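Local coordinates for probable amidase (Thermus thermophilus, PDB 2DC0), which is probably an amidase of the amidase signature family, built around a large mixed beta-sheet flanked by helices, at residues R259-E262 and D263-A266. Sequence-based numbering, arbitrary orientation.
Sequences RLLE and DLPA
The guanidinium of Arg259 has the carboxylate of Asp263 at its edge, with OD2 close to the guanidinium plane. The two flat groups are steeply turned, 79° apart. Asp263 OD2 stays 4.0 Å from Arg259 NE, too far for a salt bridge, though the opposite charges probably still attract. The Arg259 side chain is extended, and its CG also lies 3.8 Å from Asp263 OD2. With chi1 at -72°, the Asp263 carboxylate sits beside its own backbone N, and its CG comes up against Arg259 O, one turn earlier. The contact spans the last residues of helix 251-263 and the chain that follows, which runs on to strand 270-273, outermost within this chain in the large mixed sheet. Asp263 N donates to Arg259 O at 2.9 Å, and also weakly to Leu260 O. Leu264 N reaches the same Leu260 O at 3.0 Å, with an N-H...O angle of 148°, straighter than either bond from Asp263 N. Two N-H groups therefore share one carbonyl. Pro265 has no N-H to continue the pattern. Pro265 CD lies 3.2 Å from Leu261 O instead, and also close to Glu262 O. On the buried side, Leu260 CD1 meets the fork of Leu264, 4.2 Å from CG. Leu261 CD2 approaches Leu264 CD1 at 4.3 Å. Leu261 and Leu264 both rest on Val271 of strand 270-273; on strand 237-240 Leu261 touches Val240 and Leu264 touches Phe238.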
loop_
_atom_site.group_PDB
_atom_site.type_symbol
_atom_site.label_atom_id
_atom_site.label_comp_id
_atom_site.label_asym_id
_atom_site.label_seq_id
_atom_site.Cartn_x
_atom_site.Cartn_y
_atom_site.Cartn_z
ATOM N N ARG A 259 -11.853 -30.008 2.616
ATOM C CA ARG A 259 -13.193 -30.461 2.236
ATOM C C ARG A 259 -13.896 -29.373 1.429
ATOM O O ARG A 259 -14.526 -29.644 0.400
ATOM C CB ARG A 259 -14.018 -30.783 3.484
ATOM C CG ARG A 259 -15.505 -31.007 3.221
ATOM C CD ARG A 259 -16.281 -31.141 4.527
ATOM N NE ARG A 259 -17.718 -31.248 4.304
ATOM C CZ ARG A 259 -18.626 -31.276 5.275
ATOM N NH1 ARG A 259 -18.249 -31.206 6.545
ATOM N NH2 ARG A 259 -19.916 -31.375 4.976
ATOM N N LEU A 260 -13.795 -28.137 1.910
ATOM C CA LEU A 260 -14.404 -27.006 1.225
ATOM C C LEU A 260 -13.812 -26.879 -0.172
ATOM O O LEU A 260 -14.535 -26.687 -1.151
ATOM C CB LEU A 260 -14.151 -25.708 1.999
ATOM C CG LEU A 260 -14.594 -24.423 1.286
ATOM C CD1 LEU A 260 -16.098 -24.472 1.049
ATOM C CD2 LEU A 260 -14.225 -23.207 2.125
ATOM N N LEU A 261 -12.489 -26.977 -0.266
ATOM C CA LEU A 261 -11.842 -26.865 -1.563
ATOM C C LEU A 261 -12.325 -27.974 -2.495
ATOM O O LEU A 261 -12.504 -27.754 -3.694
ATOM C CB LEU A 261 -10.318 -26.908 -1.406
ATOM C CG LEU A 261 -9.727 -25.777 -0.548
ATOM C CD1 LEU A 261 -8.208 -25.756 -0.695
ATOM C CD2 LEU A 261 -10.311 -24.442 -0.981
ATOM N N GLU A 262 -12.560 -29.155 -1.933
ATOM C CA GLU A 262 -13.030 -30.300 -2.707
ATOM C C GLU A 262 -14.465 -30.119 -3.202
ATOM O O GLU A 262 -14.818 -30.619 -4.266
ATOM C CB GLU A 262 -12.947 -31.579 -1.864
ATOM C CG GLU A 262 -11.534 -32.106 -1.625
ATOM C CD GLU A 262 -10.934 -32.761 -2.857
ATOM O OE1 GLU A 262 -11.563 -33.697 -3.394
ATOM O OE2 GLU A 262 -9.835 -32.348 -3.285
ATOM N N ASP A 263 -15.289 -29.410 -2.434
ATOM C CA ASP A 263 -16.681 -29.194 -2.823
ATOM C C ASP A 263 -16.936 -28.005 -3.750
ATOM O O ASP A 263 -17.906 -28.019 -4.512
ATOM C CB ASP A 263 -17.576 -29.048 -1.584
ATOM C CG ASP A 263 -17.790 -30.368 -0.847
ATOM O OD1 ASP A 263 -17.885 -31.420 -1.513
ATOM O OD2 ASP A 263 -17.891 -30.346 0.397
ATOM N N LEU A 264 -16.086 -26.981 -3.693
ATOM C CA LEU A 264 -16.282 -25.788 -4.524
ATOM C C LEU A 264 -16.527 -26.051 -6.009
ATOM O O LEU A 264 -17.377 -25.409 -6.618
ATOM C CB LEU A 264 -15.113 -24.809 -4.338
ATOM C CG LEU A 264 -15.151 -24.053 -3.002
ATOM C CD1 LEU A 264 -13.929 -23.144 -2.870
ATOM C CD2 LEU A 264 -16.436 -23.213 -2.936
ATOM N N PRO A 265 -15.791 -27.002 -6.611
ATOM C CA PRO A 265 -16.004 -27.286 -8.036
ATOM C C PRO A 265 -17.441 -27.735 -8.305
ATOM O O PRO A 265 -18.061 -27.307 -9.275
ATOM C CB PRO A 265 -14.980 -28.389 -8.327
ATOM C CG PRO A 265 -13.861 -28.049 -7.378
ATOM C CD PRO A 265 -14.616 -27.736 -6.105
ATOM N N ALA A 266 -17.976 -28.588 -7.438
ATOM C CA ALA A 266 -19.348 -29.057 -7.609
ATOM C C ALA A 266 -20.333 -27.907 -7.404
ATOM O O ALA A 266 -21.468 -27.953 -7.884
ATOM C CB ALA A 266 -19.649 -30.187 -6.623
#